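Local coordinates for protein ribonucleoside-diphosphate reductase (Pseudomonas aeruginosa, PDB 5IM3) that probably reduces ribonucleoside diphosphates to deoxyribonucleotides for DNA synthesis, under allosteric control through bound nucleotides such as dATP, at residues Y307-D312 with F323-M328. Numbering follows the deposited sequence.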
loop_
_atom_site.group_PDB
_atom_site.type_symbol
_atom_site.label_atom_id
_atom_site.label_comp_id
_atom_site.label_asym_id
_atom_site.label_seq_id
_atom_site.Cartn_x
_atom_site.Cartn_y
_atom_site.Cartn_z
ATOM N N TYR A 307 21.725 29.314 -35.177
ATOM C CA TYR A 307 21.322 30.658 -35.575
ATOM C C TYR A 307 22.170 31.274 -36.678
ATOM O O TYR A 307 21.638 32.047 -37.479
ATOM C CB TYR A 307 21.325 31.590 -34.357
ATOM C CG TYR A 307 20.153 31.342 -33.431
ATOM C CD1 TYR A 307 18.967 32.048 -33.579
ATOM C CD2 TYR A 307 20.225 30.386 -32.427
ATOM C CE1 TYR A 307 17.889 31.820 -32.744
ATOM C CE2 TYR A 307 19.151 30.149 -31.585
ATOM C CZ TYR A 307 17.987 30.869 -31.751
ATOM O OH TYR A 307 16.910 30.645 -30.924
ATOM N N PHE A 308 23.461 30.962 -36.757
ATOM C CA PHE A 308 24.298 31.552 -37.795
ATOM C C PHE A 308 23.898 31.037 -39.172
ATOM O O PHE A 308 23.659 29.841 -39.362
ATOM C CB PHE A 308 25.777 31.243 -37.536
ATOM C CG PHE A 308 26.366 31.978 -36.358
ATOM C CD1 PHE A 308 25.727 33.079 -35.806
ATOM C CD2 PHE A 308 27.572 31.570 -35.810
ATOM C CE1 PHE A 308 26.273 33.748 -34.733
ATOM C CE2 PHE A 308 28.125 32.237 -34.733
ATOM C CZ PHE A 308 27.474 33.327 -34.194
ATOM N N ILE A 309 23.832 31.956 -40.139
ATOM C CA ILE A 309 23.496 31.585 -41.508
ATOM C C ILE A 309 24.614 30.731 -42.093
ATOM O O ILE A 309 25.801 30.925 -41.798
ATOM C CB ILE A 309 23.245 32.840 -42.364
ATOM C CG1 ILE A 309 22.062 33.649 -41.814
ATOM C CG2 ILE A 309 22.997 32.462 -43.824
ATOM C CD1 ILE A 309 20.744 32.939 -41.874
ATOM N N HIS A 310 24.235 29.785 -42.950
ATOM C CA HIS A 310 25.168 28.790 -43.457
ATOM C C HIS A 310 24.743 28.344 -44.847
ATOM O O HIS A 310 23.598 28.539 -45.263
ATOM C CB HIS A 310 25.236 27.580 -42.521
ATOM C CG HIS A 310 23.893 27.008 -42.190
ATOM N ND1 HIS A 310 23.283 26.041 -42.960
ATOM C CD2 HIS A 310 23.030 27.287 -41.184
ATOM C CE1 HIS A 310 22.109 25.740 -42.435
ATOM N NE2 HIS A 310 21.932 26.482 -41.358
ATOM N N LYS A 311 25.685 27.733 -45.561
ATOM C CA LYS A 311 25.398 27.107 -46.844
ATOM C C LYS A 311 26.301 25.896 -47.013
ATOM O O LYS A 311 27.498 25.960 -46.721
ATOM C CB LYS A 311 25.605 28.068 -48.019
ATOM C CG LYS A 311 25.290 27.422 -49.360
ATOM C CD LYS A 311 25.330 28.411 -50.503
ATOM C CE LYS A 311 24.760 27.798 -51.774
ATOM N NZ LYS A 311 23.309 27.473 -51.649
ATOM N N ASP A 312 25.721 24.799 -47.500
ATOM C CA ASP A 312 26.447 23.541 -47.661
ATOM C C ASP A 312 27.075 23.093 -46.345
ATOM O O ASP A 312 28.161 22.506 -46.328
ATOM C CB ASP A 312 27.519 23.654 -48.750
ATOM C CG ASP A 312 26.948 24.066 -50.098
ATOM O OD1 ASP A 312 25.813 23.661 -50.421
ATOM O OD2 ASP A 312 27.639 24.797 -50.837
ATOM N N PHE A 323 24.765 39.747 -35.202
ATOM C CA PHE A 323 24.051 40.800 -34.489
ATOM C C PHE A 323 23.762 41.984 -35.398
ATOM O O PHE A 323 22.720 42.634 -35.257
ATOM C CB PHE A 323 24.854 41.252 -33.266
ATOM C CG PHE A 323 24.869 40.253 -32.141
ATOM C CD1 PHE A 323 23.707 39.609 -31.746
ATOM C CD2 PHE A 323 26.051 39.958 -31.475
ATOM C CE1 PHE A 323 23.719 38.691 -30.715
ATOM C CE2 PHE A 323 26.067 39.040 -30.440
ATOM C CZ PHE A 323 24.895 38.404 -30.061
ATOM N N MET A 324 24.663 42.273 -36.337
ATOM C CA MET A 324 24.441 43.383 -37.254
ATOM C C MET A 324 23.331 43.059 -38.248
ATOM O O MET A 324 22.558 43.946 -38.629
ATOM C CB MET A 324 25.746 43.728 -37.979
ATOM C CG MET A 324 25.654 44.917 -38.926
ATOM S SD MET A 324 25.172 46.456 -38.110
ATOM C CE MET A 324 26.678 46.854 -37.223
ATOM N N ARG A 325 23.226 41.796 -38.677
ATOM C CA ARG A 325 22.126 41.413 -39.558
ATOM C C ARG A 325 20.784 41.610 -38.871
ATOM O O ARG A 325 19.836 42.126 -39.470
ATOM C CB ARG A 325 22.258 39.957 -40.010
ATOM C CG ARG A 325 20.889 39.347 -40.377
ATOM C CD ARG A 325 20.986 38.004 -41.050
ATOM N NE ARG A 325 21.368 36.931 -40.135
ATOM C CZ ARG A 325 20.531 36.281 -39.330
ATOM N NH1 ARG A 325 19.240 36.594 -39.288
ATOM N NH2 ARG A 325 20.990 35.312 -38.553
ATOM N N VAL A 326 20.673 41.160 -37.622
ATOM C CA VAL A 326 19.409 41.297 -36.903
ATOM C C VAL A 326 19.069 42.770 -36.738
ATOM O O VAL A 326 17.923 43.189 -36.953
ATOM C CB VAL A 326 19.483 40.575 -35.543
ATOM C CG1 VAL A 326 18.148 40.669 -34.811
ATOM C CG2 VAL A 326 19.882 39.122 -35.737
ATOM N N ALA A 327 20.066 43.578 -36.375
ATOM C CA ALA A 327 19.855 45.011 -36.225
ATOM C C ALA A 327 19.394 45.631 -37.537
ATOM O O ALA A 327 18.448 46.424 -37.563
ATOM C CB ALA A 327 21.141 45.675 -35.734
ATOM N N MET A 328 20.057 45.276 -38.641
ATOM C CA MET A 328 19.662 45.796 -39.947
ATOM C C MET A 328 18.245 45.362 -40.295
ATOM O O MET A 328 17.418 46.179 -40.719
ATOM C CB MET A 328 20.648 45.322 -41.019
ATOM C CG MET A 328 22.041 45.956 -40.934
ATOM S SD MET A 328 23.280 45.092 -41.930
ATOM C CE MET A 328 22.815 45.590 -43.584
#
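I309 lays its CG1-CD1 branch over one face of the R325 guanidinium, a compact example of how an aliphatic group and an arginine can share a buried interface. CG1 of I309 stands 3.8 Å from NE of R325, while CD1 of the same isoleucine lies 4.0 Å above the guanidinium plane, displaced toward its rim. The arginine runs out from the helix with CG anti to the backbone N (chi1 154°) and stays extended at the next torsion; the bend at chi3 (73°) then turns the flat head across the isoleucine. At the edge of that head, near its plane, the backbone O of Y307 approaches NH2 of R325 at 3.5 Å. The two segments form the arms of a helix–β-hairpin–helix connection in the all-alpha domain of the reductase: the chain leaves helix 297-307, pairs strands 310-311 and 314-315 antiparallel, and enters helix 319-330. E317, just past the hairpin, ties both arms together, its carboxylate forming a salt bridge with NE of R325 and accepting a hydrogen bond from the backbone N of I309. NH1 of R325 is hydrogen-bonded to the carbonyl O of A363, so polar partners outside the two segments fix the guanidinium, and Y261 of helix 250-267 touches both side chains. Between the two segments themselves the packing is sparse: the nearest CA atoms, those of I309 and R325, are 10.1 Å apart, and only 101 Å² is buried in total. Beyond I309 the hairpin diverges from the helix, carrying H310 and D312 to exposed positions and K311 to a cation-pi contact with F268.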